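Local coordinates for extracellular matrix-binding protein ebh (Staphylococcus aureus subsp. aureus, PDB 4KJM) that probably helps the bacterium adhere to extracellular matrix, as a helical piece of a large adhesin-like protein, at residues A19-L24 against N73-L78. Numbering follows the deposited sequence.
Sequences ASQNFL and NGTQNL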
ATOM      1  N   ALA A  19       3.058   6.079   6.733  1.00 19.87           N
ATOM      2  CA  ALA A  19       4.363   6.509   6.257  1.00 21.24           C
ATOM      3  C   ALA A  19       4.460   6.524   4.703  1.00 23.09           C
ATOM      4  O   ALA A  19       5.489   6.885   4.154  1.00 25.53           O
ATOM      5  CB  ALA A  19       5.388   5.567   6.795  1.00 21.70           C
ATOM      6  N   SER A  20       3.430   6.093   4.006  1.00 23.66           N
ATOM      7  CA  SER A  20       3.449   5.977   2.566  1.00 21.74           C
ATOM      8  C   SER A  20       3.126   7.369   1.924  1.00 23.00           C
ATOM      9  O   SER A  20       2.369   8.195   2.440  1.00 22.20           O
ATOM     10  CB  SER A  20       2.441   4.907   2.084  1.00 21.34           C
ATOM     11  OG  SER A  20       1.068   5.383   2.172  1.00 20.08           O
ATOM     12  N   GLN A  21       3.714   7.611   0.746  1.00 22.51           N
ATOM     13  CA  GLN A  21       3.477   8.851   0.010  1.00 23.37           C
ATOM     14  C   GLN A  21       2.000   8.943  -0.353  1.00 24.42           C
ATOM     15  O   GLN A  21       1.398  10.027  -0.398  1.00 25.02           O
ATOM     16  CB  GLN A  21       4.369   8.850  -1.251  1.00 23.79           C
ATOM     17  CG  GLN A  21       4.278  10.075  -2.165  1.00 24.75           C
ATOM     18  CD  GLN A  21       3.038  10.070  -3.025  1.00 25.32           C
ATOM     19  OE1 GLN A  21       2.611   9.028  -3.529  1.00 24.46           O
ATOM     20  NE2 GLN A  21       2.521  11.246  -3.298  1.00 26.37           N
ATOM     21  N   ASN A  22       1.383   7.794  -0.611  1.00 24.73           N
ATOM     22  CA  ASN A  22      -0.013   7.803  -1.013  1.00 23.48           C
ATOM     23  C   ASN A  22      -0.927   8.328   0.070  1.00 23.67           C
ATOM     24  O   ASN A  22      -1.945   8.965  -0.207  1.00 24.75           O
ATOM     25  CB  ASN A  22      -0.433   6.384  -1.462  1.00 26.21           C
ATOM     26  CG  ASN A  22      -1.854   6.351  -2.000  1.00 29.08           C
ATOM     27  OD1 ASN A  22      -2.183   7.052  -2.980  1.00 28.57           O
ATOM     28  ND2 ASN A  22      -2.676   5.437  -1.450  1.00 30.69           N
ATOM     29  N   PHE A  23      -0.557   8.109   1.315  1.00 22.99           N
ATOM     30  CA  PHE A  23      -1.271   8.750   2.463  1.00 22.04           C
ATOM     31  C   PHE A  23      -0.849  10.198   2.667  1.00 22.33           C
ATOM     32  O   PHE A  23      -1.683  11.104   2.774  1.00 23.90           O
ATOM     33  CB  PHE A  23      -1.022   7.973   3.727  1.00 22.69           C
ATOM     34  CG  PHE A  23      -1.599   8.650   4.934  1.00 22.86           C
ATOM     35  CD1 PHE A  23      -2.931   8.499   5.261  1.00 22.80           C
ATOM     36  CD2 PHE A  23      -0.799   9.456   5.714  1.00 23.01           C
ATOM     37  CE1 PHE A  23      -3.429   9.156   6.373  1.00 23.51           C
ATOM     38  CE2 PHE A  23      -1.305  10.158   6.786  1.00 24.94           C
ATOM     39  CZ  PHE A  23      -2.626   9.987   7.121  1.00 24.42           C
ATOM     40  N   LEU A  24       0.462  10.396   2.753  1.00 22.88           N
ATOM     41  CA  LEU A  24       1.030  11.678   3.165  1.00 23.86           C
ATOM     42  C   LEU A  24       0.572  12.816   2.231  1.00 25.45           C
ATOM     43  O   LEU A  24       0.293  13.876   2.694  1.00 24.96           O
ATOM     44  CB  LEU A  24       2.562  11.606   3.280  1.00 24.81           C
ATOM     45  CG  LEU A  24       3.220  10.717   4.380  1.00 24.04           C
ATOM     46  CD1 LEU A  24       4.718  10.545   4.129  1.00 25.03           C
ATOM     47  CD2 LEU A  24       2.957  11.353   5.682  1.00 26.59           C
ATOM     48  N   ASN A  73      -5.377   9.327  -2.051  1.00 30.15           N
ATOM     49  CA  ASN A  73      -5.025   9.678  -3.418  1.00 29.15           C
ATOM     50  C   ASN A  73      -3.730  10.453  -3.594  1.00 27.75           C
ATOM     51  O   ASN A  73      -3.614  11.213  -4.545  1.00 27.56           O
ATOM     52  CB  ASN A  73      -6.153  10.482  -4.017  1.00 30.89           C
ATOM     53  CG  ASN A  73      -6.362  11.807  -3.347  1.00 31.33           C
ATOM     54  OD1 ASN A  73      -5.967  12.033  -2.209  1.00 29.22           O
ATOM     55  ND2 ASN A  73      -7.157  12.642  -4.009  1.00 33.74           N
ATOM     56  N   GLY A  74      -2.777  10.289  -2.681  1.00 26.41           N
ATOM     57  CA  GLY A  74      -1.469  10.844  -2.819  1.00 25.18           C
ATOM     58  C   GLY A  74      -0.745  10.565  -4.112  1.00 25.22           C
ATOM     59  O   GLY A  74      -0.100  11.459  -4.683  1.00 25.75           O
ATOM     60  N   THR A  75      -0.837   9.339  -4.612  1.00 25.13           N
ATOM     61  CA  THR A  75      -0.186   8.975  -5.847  1.00 26.15           C
ATOM     62  C   THR A  75      -0.718   9.771  -7.044  1.00 28.64           C
ATOM     63  O   THR A  75       0.073  10.373  -7.805  1.00 26.82           O
ATOM     64  CB  THR A  75      -0.362   7.470  -6.114  1.00 30.85           C
ATOM     65  OG1 THR A  75       0.138   6.733  -4.997  1.00 31.12           O
ATOM     66  CG2 THR A  75       0.400   7.053  -7.294  1.00 34.13           C
ATOM     67  N   GLN A  76      -2.054   9.824  -7.162  1.00 29.15           N
ATOM     68  CA  GLN A  76      -2.673  10.627  -8.230  1.00 34.27           C
ATOM     69  C   GLN A  76      -2.387  12.112  -8.041  1.00 31.22           C
ATOM     70  O   GLN A  76      -2.116  12.804  -9.015  1.00 30.91           O
ATOM     71  CB  GLN A  76      -4.185  10.334  -8.380  1.00 39.74           C
ATOM     72  CG  GLN A  76      -5.118  11.334  -7.692  1.00 46.78           C
ATOM     73  CD  GLN A  76      -6.621  11.248  -8.136  1.00 53.06           C
ATOM     74  OE1 GLN A  76      -7.578  11.360  -7.311  1.00 51.94           O
ATOM     75  NE2 GLN A  76      -6.827  11.095  -9.447  1.00 61.96           N
ATOM     76  N   ASN A  77      -2.376  12.592  -6.802  1.00 29.37           N
ATOM     77  CA  ASN A  77      -2.009  14.011  -6.550  1.00 28.41           C
ATOM     78  C   ASN A  77      -0.572  14.333  -7.016  1.00 27.12           C
ATOM     79  O   ASN A  77      -0.283  15.405  -7.560  1.00 28.63           O
ATOM     80  CB  ASN A  77      -2.173  14.362  -5.076  1.00 26.93           C
ATOM     81  CG  ASN A  77      -3.613  14.604  -4.704  1.00 29.84           C
ATOM     82  OD1 ASN A  77      -4.428  14.749  -5.599  1.00 28.58           O
ATOM     83  ND2 ASN A  77      -3.937  14.639  -3.374  1.00 28.68           N
ATOM     84  N   LEU A  78       0.344  13.431  -6.740  1.00 25.77           N
ATOM     85  CA  LEU A  78       1.696  13.567  -7.241  1.00 25.28           C
ATOM     86  C   LEU A  78       1.748  13.571  -8.749  1.00 27.09           C
ATOM     87  O   LEU A  78       2.382  14.457  -9.326  1.00 27.16           O
ATOM     88  CB  LEU A  78       2.597  12.487  -6.675  1.00 26.19           C
ATOM     89  CG  LEU A  78       4.025  12.451  -7.153  1.00 26.82           C
ATOM     90  CD1 LEU A  78       4.723  13.798  -6.976  1.00 27.50           C
ATOM     91  CD2 LEU A  78       4.765  11.264  -6.484  1.00 29.49           C
TER
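Asn-22 meets the start of helix 74-90 from another part of the chain, binding it through both its side-chain OD1 and its backbone O. OD1 accepts from Thr-75 N at 3.1 Å in a nearly straight bond (170°) lying on a lone pair in the carbonyl plane. Thr-75 OG1 gives the same oxygen a second hydrogen bond, also 3.1 Å, from above that plane; chi1 of Asn-22 (-175°) sets CG anti to the backbone N. One residue earlier, Gly-74 N donates to the backbone Asn-22 O at 2.9 Å. Two of the first amides of the helix are thus satisfied by Asn-22, while Asn-73, at the N-cap position, makes no capping bond; its OD1 instead accepts from Asp-27 N.

Gln-21 adds a bond from its own amide. NE2 donates to Gly-74 O at 3.0 Å, standing above that carbonyl plane, while Leu-78 N reaches the same oxygen from the opposite face as the helical i to i+4 bond. NE2 also bonds Asp-25, which helps fix the amide.

Leu-78 packs against this amide, its CB 3.6 Å from Gln-21 NE2 and its CD2 near the same group. The backbones come close at Gly-74, whose CA is 3.8 Å from that of Asn-22.

The contact ties the short helix 21-24, within the FIVAR region, to the first turn of helix 74-90, where the FIVAR and GA-module regions meet. Phe-23 packs on helix 28-44, Leu-78 meets Val-113 of helix 113-127, and Thr-9 of the second subunit touches Thr-75 and Leu-78.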